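Local atomic coordinates of pullulanase (Bacillus acidopullulyticus, PDB entry 2WAN), a protein that hydrolyses the alpha-1,6-glucosidic linkages of pullulan and, as a debranching enzyme, probably those at the branch points of starch polysaccharides. Residues 227-232 against 251-256; 169-174 against 208-213. All coordinates share one frame; numbering follows the deposited sequence.

Contact 1: residues 227-232 against 251-256; sequences NNVSLT and VFDSVN
Leu231 overlaps Asp253 and Val255 with a single methyl, CD1. This atom lies 3.4 Å from Asp253 OD2 and 3.7 Å from Val255 CB, and the leucine and valine side chains cross at about a right angle. On the next residue, Thr232 O approaches Val255 CG1. The polar link is made by Asn256, whose ND2 donates to Ser230 O over 3.0 Å; the acceptor sits 19° out of the amide plane. The same ND2 also gives a hydrogen bond to Asp253 OD1 at 2.6 Å, on the syn lone pair, so two acceptors fix the turn of the amide. Asn256 OD1 accepts a hydrogen bond from water 1 at 2.8 Å, and that water in turn accepts from Thr232 N. Asp253 is itself gripped at both oxygens: OD2 receives Asn256 N, 2.7 Å away and from above the carboxylate plane, in an Asx motif, while OD1 is also bonded to Tyr212 OH. Val229 CG1 lies 4.0 Å from Asn256 ND2. Strands 223-233 and 250-253 belong to different sheets, and the meeting of two such antiparallel sheets through inward side chains is characteristic of the immunoglobulin-like beta-sandwich expected of an X25 module.

Contact 2: residues 169-174 against 208-213; sequences VGDLQQ and GTYQYK
Val169 and Lys213 form an antiparallel hydrogen-bonded pair where the outer strand 166-170 ends against strand 208-216, in a three-stranded sheet of the X25 module; the chain then leaves the sheet in a type I beta turn from Gly170 to Gln173. Among the backbone bonds, Val169 N reaches Lys213 O at 2.9 Å and Lys213 N returns to Val169 O. One step further, Asp171 N donates to Gln211 O in the carbonyl plane, over 3.2 Å. Gly170 faces Tyr212 as a non-hydrogen-bonded pair with the CA atoms only 4.2 Å apart, and its CA lies against Gln211 O in a CA-H...O contact; a CB there would collide with that oxygen.

The side-chain bond belongs to Asp171. Its chi1 of 60° sets CG between the backbone N and the carbonyl carbon. Asp171 OD1 accepts from Gln211 N at 2.7 Å, nearly straight at 172°, with the donor on the syn side but tilted out of the carboxylate plane. OD2 takes a hydrogen bond from water 2, which also bonds weakly to Thr209 O. An alanine here would probably leave Gln211 N without its acceptor and water 2 without its stronger partner.

Apolar contact centres on Leu172, which reaches two tyrosines. Its CB lies 3.6 Å from Tyr210 CD1, and its CD2 is 3.9 Å from Tyr212 CB; Leu205 of strand 198-205 also touches Leu172 and Tyr210. The tyrosine hydroxyls are engaged elsewhere, Tyr210 OH with Pro206 O and Tyr212 OH with Asp253. On the face of the sheet shared with Lys213, Val169 CG2 packs 3.8 Å from Lys213 CB and comes within 3.4 Å of Lys213 O.

How the contacts relate
Contact 2 is the more buried, lying within one sheet, whereas contact 1 is partly exposed and spans two. Strands 208-216 and 223-233 tie them together: they are neighbours in the three-stranded sheet, and contact 1 carries that sheet across to the edge strand 250-253 of the four-stranded one. The chemistry changes accordingly. Backbone pairing dominates contact 2, supplemented by a carboxylate just past the strand end; contact 1 has no strand pairing and relies on an amide held by a carboxylate, a bridging water and a leucine methyl. Their centres are about 9 Å apart, and Leu231 O meets Tyr210 N at 2.6 Å, a probable hydrogen bond joining both contacts.

Contact 1: residues 227-232 against 251-256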
loop_
_atom_site.group_PDB
_atom_site.type_symbol
_atom_site.label_atom_id
_atom_site.label_comp_id
_atom_site.label_asym_id
_atom_site.label_seq_id
_atom_site.Cartn_x
_atom_site.Cartn_y
_atom_site.Cartn_z
ATOM N N ASN A 227 -34.315 -33.397 0.145
ATOM C CA ASN A 227 -34.422 -33.813 -1.246
ATOM C C ASN A 227 -34.612 -32.623 -2.174
ATOM O O ASN A 227 -34.897 -31.513 -1.713
ATOM C CB ASN A 227 -35.597 -34.790 -1.408
ATOM C CG ASN A 227 -35.448 -36.052 -0.552
ATOM O OD1 ASN A 227 -34.376 -36.661 -0.484
ATOM N ND2 ASN A 227 -36.538 -36.449 0.096
ATOM N N ASN A 228 -34.465 -32.851 -3.479
ATOM C CA ASN A 228 -34.820 -31.840 -4.474
ATOM C C ASN A 228 -36.308 -31.492 -4.371
ATOM O O ASN A 228 -37.148 -32.378 -4.150
ATOM C CB ASN A 228 -34.502 -32.323 -5.905
ATOM C CG ASN A 228 -33.029 -32.667 -6.112
ATOM O OD1 ASN A 228 -32.695 -33.581 -6.877
ATOM N ND2 ASN A 228 -32.148 -31.952 -5.431
ATOM N N VAL A 229 -36.637 -30.209 -4.529
ATOM C CA VAL A 229 -38.031 -29.761 -4.470
ATOM C C VAL A 229 -38.590 -29.576 -5.881
ATOM O O VAL A 229 -37.971 -28.905 -6.718
ATOM C CB VAL A 229 -38.193 -28.437 -3.663
ATOM C CG1 VAL A 229 -39.663 -28.015 -3.607
ATOM C CG2 VAL A 229 -37.649 -28.586 -2.253
ATOM N N SER A 230 -39.756 -30.170 -6.135
ATOM C CA SER A 230 -40.469 -30.008 -7.413
ATOM C C SER A 230 -41.311 -28.739 -7.435
ATOM O O SER A 230 -42.035 -28.449 -6.478
ATOM C CB SER A 230 -41.375 -31.212 -7.695
ATOM O OG SER A 230 -40.611 -32.400 -7.797
ATOM N N LEU A 231 -41.215 -28.011 -8.546
ATOM C CA LEU A 231 -41.937 -26.755 -8.758
ATOM C C LEU A 231 -42.510 -26.705 -10.175
ATOM O O LEU A 231 -41.759 -26.702 -11.156
ATOM C CB LEU A 231 -41.003 -25.554 -8.525
ATOM C CG LEU A 231 -41.464 -24.135 -8.895
ATOM C CD1 LEU A 231 -42.457 -23.604 -7.884
ATOM C CD2 LEU A 231 -40.277 -23.196 -8.993
ATOM N N THR A 232 -43.835 -26.673 -10.281
ATOM C CA THR A 232 -44.486 -26.483 -11.574
ATOM C C THR A 232 -45.014 -25.051 -11.696
ATOM O O THR A 232 -45.746 -24.570 -10.831
ATOM C CB THR A 232 -45.614 -27.515 -11.832
ATOM O OG1 THR A 232 -46.578 -27.447 -10.779
ATOM C CG2 THR A 232 -45.057 -28.918 -11.881
ATOM N N VAL A 251 -37.100 -24.484 3.820
ATOM C CA VAL A 251 -37.086 -23.968 2.459
ATOM C C VAL A 251 -38.513 -23.968 1.924
ATOM O O VAL A 251 -39.195 -24.997 1.957
ATOM C CB VAL A 251 -36.176 -24.836 1.543
ATOM C CG1 VAL A 251 -36.312 -24.426 0.077
ATOM C CG2 VAL A 251 -34.725 -24.761 2.013
ATOM N N PHE A 252 -38.955 -22.810 1.440
ATOM C CA PHE A 252 -40.296 -22.648 0.901
ATOM C C PHE A 252 -40.229 -21.982 -0.461
ATOM O O PHE A 252 -39.265 -21.286 -0.773
ATOM C CB PHE A 252 -41.147 -21.750 1.815
ATOM C CG PHE A 252 -41.278 -22.251 3.222
ATOM C CD1 PHE A 252 -42.167 -23.280 3.528
ATOM C CD2 PHE A 252 -40.530 -21.681 4.246
ATOM C CE1 PHE A 252 -42.298 -23.740 4.836
ATOM C CE2 PHE A 252 -40.655 -22.131 5.557
ATOM C CZ PHE A 252 -41.543 -23.163 5.851
ATOM N N ASP A 253 -41.261 -22.196 -1.268
ATOM C CA ASP A 253 -41.526 -21.341 -2.424
ATOM C C ASP A 253 -42.989 -20.909 -2.391
ATOM O O ASP A 253 -43.814 -21.547 -1.736
ATOM C CB ASP A 253 -41.149 -22.020 -3.750
ATOM C CG ASP A 253 -42.007 -23.238 -4.061
ATOM O OD1 ASP A 253 -41.566 -24.368 -3.760
ATOM O OD2 ASP A 253 -43.113 -23.074 -4.622
ATOM N N SER A 254 -43.301 -19.823 -3.098
ATOM C CA SER A 254 -44.631 -19.212 -3.040
ATOM C C SER A 254 -45.698 -19.962 -3.846
ATOM O O SER A 254 -46.886 -19.654 -3.732
ATOM C CB SER A 254 -44.565 -17.743 -3.478
ATOM O OG SER A 254 -44.113 -17.635 -4.820
ATOM N N VAL A 255 -45.281 -20.934 -4.657
ATOM C CA VAL A 255 -46.229 -21.756 -5.411
ATOM C C VAL A 255 -46.672 -22.963 -4.586
ATOM O O VAL A 255 -47.874 -23.221 -4.456
ATOM C CB VAL A 255 -45.662 -22.200 -6.781
ATOM C CG1 VAL A 255 -46.658 -23.090 -7.531
ATOM C CG2 VAL A 255 -45.299 -20.991 -7.627
ATOM N N ASN A 256 -45.705 -23.698 -4.031
ATOM C CA ASN A 256 -45.999 -24.850 -3.174
ATOM C C ASN A 256 -46.551 -24.444 -1.808
ATOM O O ASN A 256 -47.285 -25.210 -1.181
ATOM C CB ASN A 256 -44.763 -25.737 -2.987
ATOM C CG ASN A 256 -44.352 -26.454 -4.265
ATOM O OD1 ASN A 256 -45.154 -27.139 -4.893
ATOM N ND2 ASN A 256 -43.085 -26.312 -4.644
HETATM O O HOH W 1 -45.316 -27.359 -7.689
#

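Contact 2: residues 169-174 against 208-213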
loop_
_atom_site.group_PDB
_atom_site.type_symbol
_atom_site.label_atom_id
_atom_site.label_comp_id
_atom_site.label_asym_id
_atom_site.label_seq_id
_atom_site.Cartn_x
_atom_site.Cartn_y
_atom_site.Cartn_z
ATOM N N VAL A 169 -30.437 -23.146 -5.981
ATOM C CA VAL A 169 -29.818 -24.006 -6.985
ATOM C C VAL A 169 -30.826 -24.949 -7.608
ATOM O O VAL A 169 -31.770 -25.384 -6.943
ATOM C CB VAL A 169 -28.638 -24.821 -6.397
ATOM C CG1 VAL A 169 -27.523 -23.900 -5.999
ATOM C CG2 VAL A 169 -29.089 -25.644 -5.197
ATOM N N GLY A 170 -30.615 -25.279 -8.880
ATOM C CA GLY A 170 -31.483 -26.223 -9.583
ATOM C C GLY A 170 -31.464 -25.997 -11.075
ATOM O O GLY A 170 -30.557 -25.335 -11.593
ATOM N N ASP A 171 -32.466 -26.540 -11.763
ATOM C CA ASP A 171 -32.572 -26.389 -13.221
ATOM C C ASP A 171 -33.366 -25.130 -13.618
ATOM O O ASP A 171 -33.708 -24.926 -14.791
ATOM C CB ASP A 171 -33.133 -27.656 -13.876
ATOM C CG ASP A 171 -34.518 -28.027 -13.368
ATOM O OD1 ASP A 171 -35.141 -27.234 -12.641
ATOM O OD2 ASP A 171 -34.989 -29.129 -13.705
ATOM N N LEU A 172 -33.644 -24.295 -12.620
ATOM C CA LEU A 172 -34.306 -23.013 -12.818
ATOM C C LEU A 172 -33.317 -21.852 -12.805
ATOM O O LEU A 172 -33.724 -20.691 -12.912
ATOM C CB LEU A 172 -35.371 -22.783 -11.739
ATOM C CG LEU A 172 -35.173 -23.234 -10.284
ATOM C CD1 LEU A 172 -33.897 -22.711 -9.646
ATOM C CD2 LEU A 172 -36.374 -22.819 -9.464
ATOM N N GLN A 173 -32.029 -22.168 -12.667
ATOM C CA GLN A 173 -31.004 -21.144 -12.456
ATOM C C GLN A 173 -30.713 -20.279 -13.683
ATOM O O GLN A 173 -30.524 -19.068 -13.558
ATOM C CB GLN A 173 -29.721 -21.752 -11.894
ATOM C CG GLN A 173 -29.629 -21.633 -10.381
ATOM C CD GLN A 173 -28.303 -22.116 -9.841
ATOM O OE1 GLN A 173 -27.453 -21.321 -9.440
ATOM N NE2 GLN A 173 -28.111 -23.422 -9.844
ATOM N N GLN A 174 -30.679 -20.907 -14.855
ATOM C CA GLN A 174 -30.490 -20.191 -16.114
ATOM C C GLN A 174 -31.667 -19.271 -16.388
ATOM O O GLN A 174 -31.475 -18.105 -16.749
ATOM C CB GLN A 174 -30.283 -21.165 -17.274
ATOM C CG GLN A 174 -28.926 -21.842 -17.243
ATOM C CD GLN A 174 -28.664 -22.706 -18.453
ATOM O OE1 GLN A 174 -27.523 -22.842 -18.881
ATOM N NE2 GLN A 174 -29.716 -23.304 -19.006
ATOM N N GLY A 208 -43.572 -24.290 -16.812
ATOM C CA GLY A 208 -42.889 -25.585 -16.851
ATOM C C GLY A 208 -42.606 -26.197 -15.493
ATOM O O GLY A 208 -42.959 -25.630 -14.460
ATOM N N THR A 209 -41.967 -27.367 -15.507
ATOM C CA THR A 209 -41.613 -28.093 -14.285
ATOM C C THR A 209 -40.134 -27.889 -13.966
ATOM O O THR A 209 -39.281 -27.972 -14.854
ATOM C CB THR A 209 -41.915 -29.604 -14.410
ATOM O OG1 THR A 209 -41.227 -30.136 -15.549
ATOM C CG2 THR A 209 -43.404 -29.849 -14.584
ATOM N N TYR A 210 -39.837 -27.614 -12.698
ATOM C CA TYR A 210 -38.470 -27.314 -12.255
ATOM C C TYR A 210 -38.104 -28.101 -11.004
ATOM O O TYR A 210 -38.970 -28.666 -10.345
ATOM C CB TYR A 210 -38.335 -25.827 -11.931
ATOM C CG TYR A 210 -38.592 -24.893 -13.091
ATOM C CD1 TYR A 210 -37.559 -24.522 -13.953
ATOM C CD2 TYR A 210 -39.865 -24.366 -13.317
ATOM C CE1 TYR A 210 -37.790 -23.650 -15.019
ATOM C CE2 TYR A 210 -40.109 -23.498 -14.379
ATOM C CZ TYR A 210 -39.068 -23.144 -15.223
ATOM O OH TYR A 210 -39.305 -22.286 -16.274
ATOM N N GLN A 211 -36.815 -28.132 -10.686
ATOM C CA GLN A 211 -36.356 -28.661 -9.407
ATOM C C GLN A 211 -35.386 -27.697 -8.759
ATOM O O GLN A 211 -34.581 -27.072 -9.448
ATOM C CB GLN A 211 -35.678 -30.015 -9.582
ATOM C CG GLN A 211 -36.627 -31.187 -9.601
ATOM C CD GLN A 211 -35.888 -32.501 -9.503
ATOM O OE1 GLN A 211 -36.490 -33.556 -9.346
ATOM N NE2 GLN A 211 -34.569 -32.437 -9.581
ATOM N N TYR A 212 -35.456 -27.578 -7.435
ATOM C CA TYR A 212 -34.515 -26.724 -6.727
ATOM C C TYR A 212 -34.175 -27.173 -5.303
ATOM O O TYR A 212 -34.866 -28.017 -4.705
ATOM C CB TYR A 212 -35.009 -25.275 -6.714
ATOM C CG TYR A 212 -36.100 -25.039 -5.705
ATOM C CD1 TYR A 212 -35.791 -24.632 -4.407
ATOM C CD2 TYR A 212 -37.444 -25.237 -6.036
ATOM C CE1 TYR A 212 -36.787 -24.416 -3.459
ATOM C CE2 TYR A 212 -38.452 -25.028 -5.093
ATOM C CZ TYR A 212 -38.109 -24.615 -3.808
ATOM O OH TYR A 212 -39.078 -24.401 -2.857
ATOM N N LYS A 213 -33.090 -26.586 -4.796
ATOM C CA LYS A 213 -32.667 -26.661 -3.411
ATOM C C LYS A 213 -32.079 -25.298 -3.019
ATOM O O LYS A 213 -31.990 -24.374 -3.847
ATOM C CB LYS A 213 -31.585 -27.733 -3.212
ATOM C CG LYS A 213 -31.991 -29.154 -3.556
ATOM C CD LYS A 213 -31.037 -30.144 -2.919
ATOM C CE LYS A 213 -31.431 -30.390 -1.465
ATOM N NZ LYS A 213 -30.525 -31.328 -0.765
HETATM O O HOH W 2 -37.386 -30.366 -13.525
#